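TRNA (adenine(22)-N(1))-methyltransferase (Bacillus subtilis, PDB 6Q56) transfers a methyl group from S-adenosyl-L-methionine to N1 of adenosine 22 in tRNA, giving N(1)-methyladenosine. Local coordinates at residues 21-26 with 44-49; 90-95 with 117-122; 11-16 with 31-36; 48-53 with 72-77. The protein carries 2 engineered substitutions. All coordinates share one frame; numbering follows the deposited sequence.

Interaction 1: 21-26 with 44-49; sequences AVMADI and SGAIAG
The flat carbonyl of M23 receives the N-H of I47 in its own plane, with I47 N 2.8 Å from M23 O. The other peptide groups of the ladder are met with more tilt or from other directions. G49 N stands 22° off the carbonyl plane of D25, S44 N lies well above that of A21, and D25 N reaches I47 O nearly along the C=O axis. A46 CA adds a CA-H...O contact of 3.0 Å to the same M23 O.

Strand 21-26 and strand 45-49 run parallel, joined through helix 32-39 as a beta-alpha-beta unit of the Rossmann-like methyltransferase fold. M23, D25, A46 and A48 occupy the sheet face toward this helix, where small alanines suit close layering. M23 CG sits between its backbone N and carbonyl carbon (chi1 50°), bringing it 3.7 Å from A46 CB. Its SD packs against P34 of that helix, and the chi3 bend turns CE toward T92 of the next strand. The D25 carboxylate is buried but paired: OD1 bonds T92 OG1 and OD2 bonds S28 OG.

On the opposite face are V22, A24, I26 and I47. A24 CB lies 4.2 Å from I47 CB, a branched residue beside a small one, with G45 and G49 adding no side chain. At the partly exposed start, V22 CG2 comes 3.3 Å from S44 OG, whose hydroxyl bonds the carbonyl of G20.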
loop_
_atom_site.group_PDB
_atom_site.type_symbol
_atom_site.label_atom_id
_atom_site.label_comp_id
_atom_site.label_asym_id
_atom_site.label_seq_id
_atom_site.Cartn_x
_atom_site.Cartn_y
_atom_site.Cartn_z
ATOM N N ALA A 21 12.065 -7.030 -14.113
ATOM C CA ALA A 21 12.106 -7.347 -12.701
ATOM C C ALA A 21 11.459 -8.676 -12.353
ATOM O O ALA A 21 10.564 -9.149 -13.033
ATOM C CB ALA A 21 11.438 -6.241 -11.904
ATOM N N VAL A 22 11.926 -9.264 -11.266
ATOM C CA VAL A 22 11.348 -10.480 -10.753
ATOM C C VAL A 22 10.489 -9.921 -9.637
ATOM O O VAL A 22 10.996 -9.277 -8.732
ATOM C CB VAL A 22 12.382 -11.448 -10.188
ATOM C CG1 VAL A 22 11.686 -12.573 -9.461
ATOM C CG2 VAL A 22 13.252 -11.988 -11.298
ATOM N N MET A 23 9.190 -10.144 -9.716
ATOM C CA MET A 23 8.277 -9.612 -8.729
ATOM C C MET A 23 7.632 -10.671 -7.875
ATOM O O MET A 23 7.439 -11.798 -8.300
ATOM C CB MET A 23 7.160 -8.871 -9.440
ATOM C CG MET A 23 6.548 -9.699 -10.544
ATOM S SD MET A 23 4.899 -9.187 -11.005
ATOM C CE MET A 23 4.144 -9.117 -9.392
ATOM N N ALA A 24 7.288 -10.273 -6.664
ATOM C CA ALA A 24 6.614 -11.141 -5.734
ATOM C C ALA A 24 5.332 -10.443 -5.356
ATOM O O ALA A 24 5.346 -9.344 -4.833
ATOM C CB ALA A 24 7.462 -11.404 -4.512
ATOM N N ASP A 25 4.219 -11.096 -5.636
ATOM C CA ASP A 25 2.914 -10.561 -5.320
ATOM C C ASP A 25 2.411 -11.295 -4.096
ATOM O O ASP A 25 2.088 -12.468 -4.157
ATOM C CB ASP A 25 1.957 -10.737 -6.492
ATOM C CG ASP A 25 0.648 -10.002 -6.293
ATOM O OD1 ASP A 25 0.594 -9.102 -5.444
ATOM O OD2 ASP A 25 -0.317 -10.327 -6.997
ATOM N N ILE A 26 2.364 -10.587 -2.982
ATOM C CA ILE A 26 1.919 -11.153 -1.731
ATOM C C ILE A 26 0.401 -11.100 -1.644
ATOM O O ILE A 26 -0.205 -10.070 -1.902
ATOM C CB ILE A 26 2.550 -10.399 -0.559
ATOM C CG1 ILE A 26 4.030 -10.158 -0.840
ATOM C CG2 ILE A 26 2.357 -11.160 0.736
ATOM C CD1 ILE A 26 4.819 -11.416 -1.114
ATOM N N SER A 44 10.136 -10.416 -15.465
ATOM C CA SER A 44 10.839 -11.538 -16.068
ATOM C C SER A 44 10.358 -12.836 -15.463
ATOM O O SER A 44 10.252 -13.850 -16.134
ATOM C CB SER A 44 12.342 -11.395 -15.865
ATOM O OG SER A 44 12.666 -11.277 -14.499
ATOM N N GLY A 45 10.070 -12.778 -14.177
ATOM C CA GLY A 45 9.581 -13.917 -13.437
ATOM C C GLY A 45 8.764 -13.416 -12.272
ATOM O O GLY A 45 8.797 -12.228 -11.972
ATOM N N ALA A 46 8.038 -14.301 -11.613
ATOM C CA ALA A 46 7.228 -13.866 -10.505
ATOM C C ALA A 46 6.934 -14.955 -9.503
ATOM O O ALA A 46 6.987 -16.139 -9.802
ATOM C CB ALA A 46 5.927 -13.289 -11.025
ATOM N N ILE A 47 6.610 -14.508 -8.304
ATOM C CA ILE A 47 6.249 -15.368 -7.209
ATOM C C ILE A 47 4.902 -14.869 -6.730
ATOM O O ILE A 47 4.717 -13.682 -6.518
ATOM C CB ILE A 47 7.246 -15.269 -6.055
ATOM C CG1 ILE A 47 8.651 -15.629 -6.532
ATOM C CG2 ILE A 47 6.818 -16.169 -4.913
ATOM C CD1 ILE A 47 9.711 -15.427 -5.481
ATOM N N ALA A 48 3.963 -15.784 -6.579
ATOM C CA ALA A 48 2.639 -15.439 -6.117
ATOM C C ALA A 48 2.419 -16.152 -4.808
ATOM O O ALA A 48 2.352 -17.367 -4.763
ATOM C CB ALA A 48 1.594 -15.845 -7.135
ATOM N N GLY A 49 2.317 -15.377 -3.744
ATOM C CA GLY A 49 2.115 -15.915 -2.420
ATOM C C GLY A 49 0.674 -15.932 -1.965
ATOM O O GLY A 49 -0.065 -14.983 -2.153
#

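Interaction 2: 90-95 with 117-122; sequences AITIAG and RLILQP
I93 and L120 run alongside each other in the buried part of a parallel strand pair. Strand 90-94 and strand 117-122, connected through helix 98-107, form a beta-alpha-beta unit in the middle of the Rossmann-like sheet. I93 CD1 approaches L120 CD2 at 3.7 Å, and I101 and L105 of the connecting helix cover both side chains. One step back along the strands, I91 CB meets L118 CD2 at 3.8 Å. Branched aliphatic residues suit this face because they fill the layer between sheet and helix without polar groups to satisfy.

The other face is also closed in the middle. T92 CG2 lies alongside I119 CD1, 3.8 Å away, with V13 of helix 8-14 above them. Packing is tightest further along this face, where the side chain of Q121 bends at chi2 (-89°) back over the small A94, with Q121 CB 3.3 Å from A94 CB. Four regular backbone hydrogen bonds join the strands, the straightest being Q121 N to I93 O (175°), with a weak fifth from G95 N to Q121 O.

The solvent side is looser. R117 starts on the same face as I119, but its guanidinium leads away from strand 90-94, to a salt bridge with E159 and a bond to the carbonyl of Y16. At the other end G95 is exposed, with a positive phi (69°) that glycine readily adopts. Q121 OE1, also bonded to R9, accepts the N-H of G95 at 2.9 Å, the nitrogen standing well above the carboxamide plane.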
loop_
_atom_site.group_PDB
_atom_site.type_symbol
_atom_site.label_atom_id
_atom_site.label_comp_id
_atom_site.label_asym_id
_atom_site.label_seq_id
_atom_site.Cartn_x
_atom_site.Cartn_y
_atom_site.Cartn_z
ATOM N N ALA A 90 11.124 -6.639 -7.070
ATOM C CA ALA A 90 9.979 -5.796 -6.818
ATOM C C ALA A 90 8.991 -6.600 -6.013
ATOM O O ALA A 90 8.847 -7.788 -6.217
ATOM C CB ALA A 90 9.354 -5.338 -8.116
ATOM N N ILE A 91 8.311 -5.946 -5.093
ATOM C CA ILE A 91 7.342 -6.628 -4.279
ATOM C C ILE A 91 6.042 -5.862 -4.268
ATOM O O ILE A 91 6.002 -4.687 -3.953
ATOM C CB ILE A 91 7.846 -6.813 -2.849
ATOM C CG1 ILE A 91 9.153 -7.595 -2.862
ATOM C CG2 ILE A 91 6.802 -7.525 -2.016
ATOM C CD1 ILE A 91 9.587 -8.056 -1.503
ATOM N N THR A 92 4.975 -6.558 -4.619
ATOM C CA THR A 92 3.657 -5.966 -4.645
ATOM C C THR A 92 2.782 -6.563 -3.560
ATOM O O THR A 92 2.690 -7.769 -3.414
ATOM C CB THR A 92 2.967 -6.175 -6.004
ATOM O OG1 THR A 92 3.001 -7.559 -6.358
ATOM C CG2 THR A 92 3.650 -5.386 -7.078
ATOM N N ILE A 93 2.132 -5.689 -2.810
ATOM C CA ILE A 93 1.216 -6.083 -1.758
ATOM C C ILE A 93 0.011 -5.167 -1.883
ATOM O O ILE A 93 0.104 -3.980 -1.617
ATOM C CB ILE A 93 1.825 -5.944 -0.360
ATOM C CG1 ILE A 93 3.278 -6.414 -0.345
ATOM C CG2 ILE A 93 1.001 -6.729 0.638
ATOM C CD1 ILE A 93 3.952 -6.272 0.999
ATOM N N ALA A 94 -1.114 -5.727 -2.300
ATOM C CA ALA A 94 -2.321 -4.949 -2.498
ATOM C C ALA A 94 -3.587 -5.642 -2.022
ATOM O O ALA A 94 -3.588 -6.820 -1.723
ATOM C CB ALA A 94 -2.449 -4.596 -3.965
ATOM N N GLY A 95 -4.667 -4.876 -1.962
ATOM C CA GLY A 95 -5.950 -5.382 -1.528
ATOM C C GLY A 95 -5.966 -5.719 -0.055
ATOM O O GLY A 95 -6.698 -6.589 0.382
ATOM N N ARG A 117 12.017 -2.841 -5.056
ATOM C CA ARG A 117 11.049 -1.766 -5.140
ATOM C C ARG A 117 9.756 -2.276 -4.528
ATOM O O ARG A 117 9.286 -3.355 -4.867
ATOM C CB ARG A 117 10.787 -1.328 -6.577
ATOM C CG ARG A 117 9.577 -0.424 -6.691
ATOM C CD ARG A 117 9.348 0.089 -8.095
ATOM N NE ARG A 117 10.345 1.069 -8.476
ATOM C CZ ARG A 117 10.347 1.721 -9.629
ATOM N NH1 ARG A 117 9.395 1.503 -10.515
ATOM N NH2 ARG A 117 11.301 2.594 -9.886
ATOM N N LEU A 118 9.193 -1.505 -3.612
ATOM C CA LEU A 118 7.954 -1.889 -2.972
ATOM C C LEU A 118 6.813 -1.096 -3.580
ATOM O O LEU A 118 6.875 0.117 -3.662
ATOM C CB LEU A 118 8.015 -1.646 -1.469
ATOM C CG LEU A 118 9.124 -2.339 -0.682
ATOM C CD1 LEU A 118 9.053 -1.947 0.783
ATOM C CD2 LEU A 118 9.061 -3.843 -0.830
ATOM N N ILE A 119 5.779 -1.805 -4.008
ATOM C CA ILE A 119 4.598 -1.200 -4.590
ATOM C C ILE A 119 3.452 -1.678 -3.723
ATOM O O ILE A 119 2.953 -2.788 -3.874
ATOM C CB ILE A 119 4.387 -1.623 -6.044
ATOM C CG1 ILE A 119 5.705 -1.570 -6.806
ATOM C CG2 ILE A 119 3.355 -0.731 -6.704
ATOM C CD1 ILE A 119 5.658 -2.279 -8.133
ATOM N N LEU A 120 3.058 -0.827 -2.793
ATOM C CA LEU A 120 2.033 -1.148 -1.828
ATOM C C LEU A 120 0.710 -0.453 -2.097
ATOM O O LEU A 120 0.663 0.749 -2.289
ATOM C CB LEU A 120 2.550 -0.760 -0.457
ATOM C CG LEU A 120 3.999 -1.186 -0.231
ATOM C CD1 LEU A 120 4.632 -0.453 0.933
ATOM C CD2 LEU A 120 4.072 -2.683 -0.027
ATOM N N GLN A 121 -0.361 -1.233 -2.095
ATOM C CA GLN A 121 -1.691 -0.705 -2.333
ATOM C C GLN A 121 -2.598 -0.986 -1.146
ATOM O O GLN A 121 -3.274 -2.007 -1.090
ATOM C CB GLN A 121 -2.292 -1.272 -3.617
ATOM C CG GLN A 121 -3.609 -0.637 -4.014
ATOM C CD GLN A 121 -4.804 -1.336 -3.409
ATOM O OE1 GLN A 121 -4.988 -2.532 -3.576
ATOM N NE2 GLN A 121 -5.627 -0.585 -2.709
ATOM N N PRO A 122 -2.611 -0.082 -0.184
ATOM C CA PRO A 122 -3.456 -0.271 0.991
ATOM C C PRO A 122 -4.908 0.109 0.719
ATOM O O PRO A 122 -5.166 1.097 0.048
ATOM C CB PRO A 122 -2.839 0.673 2.015
ATOM C CG PRO A 122 -2.217 1.749 1.211
ATOM C CD PRO A 122 -1.805 1.143 -0.095
#

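Interaction 3: 11-16 with 31-36; sequences QTVAEY and AYLPSY. Engineered in segment 31-36: S35 (natural residue Cys).
Q11 and Y36 are brought together by their torsions. In Q11 CG is anti to the backbone N and the chain then bends at chi2 (55°), swinging the amide towards the other helix. In Y36 the ring carbon CG is likewise anti to the backbone N (chi1 172°), which reaches the ring out to meet it. The two side chains cross at about a right angle, with amide and ring planes 70° apart.

Q11 NE2 donates to Y36 OH at 2.8 Å. The same nitrogen gives a second bond to E15 OE2 at 2.6 Å, four residues further along its own segment and in the amide plane. Glutamine suits this place because one NH2 group can serve a hydroxyl and a carboxylate together, and the two bonds restrict the rotation of the amide. The E15 carboxylate would be expected to polarise the amide.

Beneath this polar bridge the contact is apolar. A14 CB touches L33 CD1 at 3.7 Å and lies 4.2 Å from Y36 CE1, while V13 CG1 meets the other leucine branch, L33 CD2, at 4.1 Å. The small alanine lets the leucine and the tyrosine approach the helix side by side. Within segment 31-36, the engineered S35 places its OG 2.8 Å from A31 O, which also accepts S35 N from the opposite face of its plane.

Helix 8-14 and helix 32-39 thus lie together on one side of the Rossmann-like sheet: V13 rests on I119 and Q121 of strand 117-122, and P34 packs against D25 of strand 21-26.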
loop_
_atom_site.group_PDB
_atom_site.type_symbol
_atom_site.label_atom_id
_atom_site.label_comp_id
_atom_site.label_asym_id
_atom_site.label_seq_id
_atom_site.Cartn_x
_atom_site.Cartn_y
_atom_site.Cartn_z
ATOM N N GLN A 11 -3.855 -2.351 -12.125
ATOM C CA GLN A 11 -3.216 -1.878 -13.335
ATOM C C GLN A 11 -2.191 -0.858 -12.900
ATOM O O GLN A 11 -1.050 -0.871 -13.342
ATOM C CB GLN A 11 -4.229 -1.233 -14.271
ATOM C CG GLN A 11 -3.656 -0.877 -15.626
ATOM C CD GLN A 11 -3.015 -2.067 -16.289
ATOM O OE1 GLN A 11 -3.620 -3.127 -16.389
ATOM N NE2 GLN A 11 -1.783 -1.901 -16.745
ATOM N N THR A 12 -2.629 0.026 -12.015
ATOM C CA THR A 12 -1.790 1.074 -11.469
ATOM C C THR A 12 -0.573 0.466 -10.798
ATOM O O THR A 12 0.536 0.929 -10.993
ATOM C CB THR A 12 -2.567 1.941 -10.462
ATOM O OG1 THR A 12 -3.547 2.716 -11.155
ATOM C CG2 THR A 12 -1.641 2.878 -9.718
ATOM N N VAL A 13 -0.788 -0.578 -10.012
ATOM C CA VAL A 13 0.300 -1.245 -9.317
ATOM C C VAL A 13 1.312 -1.806 -10.306
ATOM O O VAL A 13 2.504 -1.611 -10.159
ATOM C CB VAL A 13 -0.230 -2.377 -8.415
ATOM C CG1 VAL A 13 0.906 -3.210 -7.858
ATOM C CG2 VAL A 13 -1.073 -1.810 -7.291
ATOM N N ALA A 14 0.814 -2.506 -11.310
ATOM C CA ALA A 14 1.663 -3.119 -12.321
ATOM C C ALA A 14 2.599 -2.134 -13.019
ATOM O O ALA A 14 3.723 -2.477 -13.338
ATOM C CB ALA A 14 0.809 -3.846 -13.351
ATOM N N GLU A 15 2.131 -0.917 -13.259
ATOM C CA GLU A 15 2.933 0.084 -13.949
ATOM C C GLU A 15 4.225 0.462 -13.237
ATOM O O GLU A 15 5.119 1.018 -13.856
ATOM C CB GLU A 15 2.118 1.348 -14.201
ATOM C CG GLU A 15 0.869 1.145 -15.040
ATOM C CD GLU A 15 1.136 0.465 -16.367
ATOM O OE1 GLU A 15 2.215 0.674 -16.948
ATOM O OE2 GLU A 15 0.257 -0.282 -16.834
ATOM N N TYR A 16 4.323 0.176 -11.946
ATOM C CA TYR A 16 5.523 0.520 -11.197
ATOM C C TYR A 16 6.502 -0.627 -11.108
ATOM O O TYR A 16 7.528 -0.513 -10.461
ATOM C CB TYR A 16 5.175 1.013 -9.800
ATOM C CG TYR A 16 4.526 2.363 -9.807
ATOM C CD1 TYR A 16 5.285 3.517 -9.841
ATOM C CD2 TYR A 16 3.153 2.485 -9.812
ATOM C CE1 TYR A 16 4.692 4.758 -9.862
ATOM C CE2 TYR A 16 2.553 3.718 -9.833
ATOM C CZ TYR A 16 3.326 4.850 -9.855
ATOM O OH TYR A 16 2.717 6.073 -9.882
ATOM N N ALA A 31 -3.410 -14.656 -8.818
ATOM C CA ALA A 31 -2.149 -14.576 -9.528
ATOM C C ALA A 31 -2.333 -13.849 -10.846
ATOM O O ALA A 31 -1.538 -14.006 -11.756
ATOM C CB ALA A 31 -1.589 -15.964 -9.767
ATOM N N TYR A 32 -3.389 -13.055 -10.939
ATOM C CA TYR A 32 -3.672 -12.308 -12.151
ATOM C C TYR A 32 -2.608 -11.255 -12.407
ATOM O O TYR A 32 -2.049 -11.184 -13.485
ATOM C CB TYR A 32 -5.043 -11.643 -12.073
ATOM C CG TYR A 32 -6.207 -12.599 -12.157
ATOM C CD1 TYR A 32 -6.160 -13.701 -12.983
ATOM C CD2 TYR A 32 -7.361 -12.384 -11.427
ATOM C CE1 TYR A 32 -7.222 -14.575 -13.066
ATOM C CE2 TYR A 32 -8.425 -13.248 -11.506
ATOM C CZ TYR A 32 -8.351 -14.342 -12.329
ATOM O OH TYR A 32 -9.403 -15.206 -12.415
ATOM N N LEU A 33 -2.334 -10.442 -11.400
ATOM C CA LEU A 33 -1.350 -9.385 -11.518
ATOM C C LEU A 33 -0.020 -9.940 -12.007
ATOM O O LEU A 33 0.513 -9.477 -13.004
ATOM C CB LEU A 33 -1.167 -8.671 -10.182
ATOM C CG LEU A 33 0.032 -7.741 -10.058
ATOM C CD1 LEU A 33 -0.060 -6.597 -11.041
ATOM C CD2 LEU A 33 0.138 -7.211 -8.648
ATOM N N PRO A 34 0.512 -10.947 -11.328
ATOM C CA PRO A 34 1.791 -11.523 -11.751
ATOM C C PRO A 34 1.712 -12.171 -13.128
ATOM O O PRO A 34 2.660 -12.084 -13.889
ATOM C CB PRO A 34 2.108 -12.558 -10.663
ATOM C CG PRO A 34 0.924 -12.616 -9.770
ATOM C CD PRO A 34 0.148 -11.362 -9.969
ATOM N N SER A 35 0.595 -12.805 -13.447
ATOM C CA SER A 35 0.443 -13.433 -14.748
ATOM C C SER A 35 0.466 -12.340 -15.797
ATOM O O SER A 35 1.104 -12.455 -16.831
ATOM C CB SER A 35 -0.871 -14.203 -14.825
ATOM O OG SER A 35 -0.825 -15.403 -14.084
ATOM N N TYR A 36 -0.248 -11.272 -15.492
ATOM C CA TYR A 36 -0.348 -10.119 -16.370
ATOM C C TYR A 36 1.009 -9.467 -16.579
ATOM O O TYR A 36 1.332 -9.052 -17.680
ATOM C CB TYR A 36 -1.327 -9.101 -15.784
ATOM C CG TYR A 36 -1.380 -7.779 -16.504
ATOM C CD1 TYR A 36 -0.424 -6.811 -16.276
ATOM C CD2 TYR A 36 -2.392 -7.497 -17.396
ATOM C CE1 TYR A 36 -0.472 -5.599 -16.921
ATOM C CE2 TYR A 36 -2.448 -6.288 -18.045
ATOM C CZ TYR A 36 -1.488 -5.344 -17.804
ATOM O OH TYR A 36 -1.538 -4.144 -18.454
#

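Interaction 4: 48-53 with 72-77; sequences AGEITD and ISVRQG
Q76 NE2 makes two nearly straight hydrogen bonds across the contact, to I51 O and to D53 OD1, each 3.1 Å long. Both acceptors lie in its amide plane, so together they fix the rotation of that plane. The nitrogen sits well above the carbonyl plane of I51, while D53 offers its anti lone pair, the carboxylate turned 73° from the amide. With CG anti to the backbone N (chi1 174°) and the chain extended beyond it, Q76 is long enough to span the turn after strand 48-50.

Next come the backbone bonds of two parallel strands, the last being G77 N to E50 O at 2.8 Å. Helix 53-65 connects these strands in a beta-alpha-beta unit, with strand 72-76 at the margin of the sheet. R75 extends its guanidinium away from strand 48-50. Its NE bonds S73 OG in plane at 2.8 Å, and its tip pairs with E87 in a salt bridge.

A48, a small residue, is largely covered by the neighbouring strand, with its CB 4.3 Å from V74 CG2, and V63 of the helix meets V74. E50 has its side chain on this face too, against S28 and P55.

The glutamine thus ties the end of the edge strand to the start of helix 53-65, where the negative charge of D53 probably interacts favourably with the helix dipole.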
loop_
_atom_site.group_PDB
_atom_site.type_symbol
_atom_site.label_atom_id
_atom_site.label_comp_id
_atom_site.label_asym_id
_atom_site.label_seq_id
_atom_site.Cartn_x
_atom_site.Cartn_y
_atom_site.Cartn_z
ATOM N N ALA A 48 3.963 -15.784 -6.579
ATOM C CA ALA A 48 2.639 -15.439 -6.117
ATOM C C ALA A 48 2.419 -16.152 -4.808
ATOM O O ALA A 48 2.352 -17.367 -4.763
ATOM C CB ALA A 48 1.594 -15.845 -7.135
ATOM N N GLY A 49 2.317 -15.377 -3.744
ATOM C CA GLY A 49 2.115 -15.915 -2.420
ATOM C C GLY A 49 0.674 -15.932 -1.965
ATOM O O GLY A 49 -0.065 -14.983 -2.153
ATOM N N GLU A 50 0.290 -17.039 -1.357
ATOM C CA GLU A 50 -1.049 -17.220 -0.845
ATOM C C GLU A 50 -0.889 -17.837 0.526
ATOM O O GLU A 50 0.039 -18.595 0.765
ATOM C CB GLU A 50 -1.864 -18.124 -1.756
ATOM C CG GLU A 50 -1.845 -17.708 -3.212
ATOM C CD GLU A 50 -2.676 -16.479 -3.495
ATOM O OE1 GLU A 50 -3.660 -16.243 -2.778
ATOM O OE2 GLU A 50 -2.353 -15.750 -4.445
ATOM N N ILE A 51 -1.788 -17.513 1.435
ATOM C CA ILE A 51 -1.679 -18.035 2.778
ATOM C C ILE A 51 -2.572 -19.240 3.033
ATOM O O ILE A 51 -2.167 -20.162 3.723
ATOM C CB ILE A 51 -1.943 -16.926 3.810
ATOM C CG1 ILE A 51 -1.864 -17.479 5.230
ATOM C CG2 ILE A 51 -3.288 -16.279 3.567
ATOM C CD1 ILE A 51 -1.713 -16.397 6.274
ATOM N N THR A 52 -3.777 -19.244 2.480
ATOM C CA THR A 52 -4.689 -20.359 2.698
ATOM C C THR A 52 -4.774 -21.336 1.527
ATOM O O THR A 52 -4.532 -20.983 0.383
ATOM C CB THR A 52 -6.105 -19.864 3.028
ATOM O OG1 THR A 52 -6.676 -19.242 1.882
ATOM C CG2 THR A 52 -6.064 -18.879 4.160
ATOM N N ASP A 53 -5.125 -22.571 1.851
ATOM C CA ASP A 53 -5.243 -23.653 0.880
ATOM C C ASP A 53 -6.025 -23.297 -0.375
ATOM O O ASP A 53 -5.571 -23.553 -1.480
ATOM C CB ASP A 53 -5.905 -24.869 1.524
ATOM C CG ASP A 53 -4.991 -25.602 2.467
ATOM O OD1 ASP A 53 -3.841 -25.172 2.654
ATOM O OD2 ASP A 53 -5.432 -26.621 3.021
ATOM N N ILE A 72 6.419 -18.474 -13.325
ATOM C CA ILE A 72 5.712 -18.098 -12.111
ATOM C C ILE A 72 5.664 -19.213 -11.088
ATOM O O ILE A 72 5.286 -20.329 -11.384
ATOM C CB ILE A 72 4.278 -17.654 -12.419
ATOM C CG1 ILE A 72 4.300 -16.462 -13.368
ATOM C CG2 ILE A 72 3.551 -17.296 -11.139
ATOM C CD1 ILE A 72 2.961 -15.810 -13.574
ATOM N N SER A 73 6.053 -18.875 -9.873
ATOM C CA SER A 73 6.069 -19.815 -8.778
ATOM C C SER A 73 5.045 -19.428 -7.731
ATOM O O SER A 73 5.223 -18.452 -7.020
ATOM C CB SER A 73 7.458 -19.856 -8.147
ATOM O OG SER A 73 7.475 -20.663 -6.993
ATOM N N VAL A 74 3.976 -20.207 -7.647
ATOM C CA VAL A 74 2.930 -19.971 -6.674
ATOM C C VAL A 74 3.326 -20.698 -5.401
ATOM O O VAL A 74 3.473 -21.910 -5.390
ATOM C CB VAL A 74 1.565 -20.482 -7.160
ATOM C CG1 VAL A 74 0.487 -20.156 -6.145
ATOM C CG2 VAL A 74 1.221 -19.883 -8.506
ATOM N N ARG A 75 3.503 -19.943 -4.330
ATOM C CA ARG A 75 3.908 -20.512 -3.062
ATOM C C ARG A 75 2.925 -20.209 -1.957
ATOM O O ARG A 75 2.238 -19.206 -1.981
ATOM C CB ARG A 75 5.285 -19.985 -2.688
ATOM C CG ARG A 75 6.293 -20.145 -3.801
ATOM C CD ARG A 75 7.623 -19.512 -3.470
ATOM N NE ARG A 75 8.525 -19.530 -4.602
ATOM C CZ ARG A 75 9.727 -18.977 -4.597
ATOM N NH1 ARG A 75 10.170 -18.360 -3.515
ATOM N NH2 ARG A 75 10.484 -19.034 -5.676
ATOM N N GLN A 76 2.870 -21.102 -0.985
ATOM C CA GLN A 76 1.983 -20.938 0.137
ATOM C C GLN A 76 2.790 -20.537 1.352
ATOM O O GLN A 76 3.818 -21.127 1.648
ATOM C CB GLN A 76 1.207 -22.219 0.410
ATOM C CG GLN A 76 0.370 -22.152 1.670
ATOM C CD GLN A 76 -0.698 -23.213 1.733
ATOM O OE1 GLN A 76 -0.548 -24.300 1.194
ATOM N NE2 GLN A 76 -1.782 -22.899 2.407
ATOM N N GLY A 77 2.315 -19.517 2.047
ATOM C CA GLY A 77 2.987 -19.028 3.228
ATOM C C GLY A 77 2.446 -17.692 3.674
ATOM O O GLY A 77 1.654 -17.073 2.983
#

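In the fold
Interactions 4, 1 and 2 follow one another across a single sheet. Strand 43-50 serves both interactions 4 and 1, and a backbone bond from T92 N to A24 O (2.8 Å) joins interaction 1 to interaction 2, their centres 11 Å apart. Interactions 2 and 4 do not touch; their nearest atoms are about 8 Å apart. Interaction 3 lies over the sheet, its centre about 10 Å from those of interactions 1 and 2, and T92 CG2 packs 3.6 Å from V13 CG1. Class I methyltransferases bind S-adenosyl-L-methionine at the C-terminal ends of such parallel strands, probably here too. The nickel, bound by H125 and H128, is about 14 Å from the Q121 side chain.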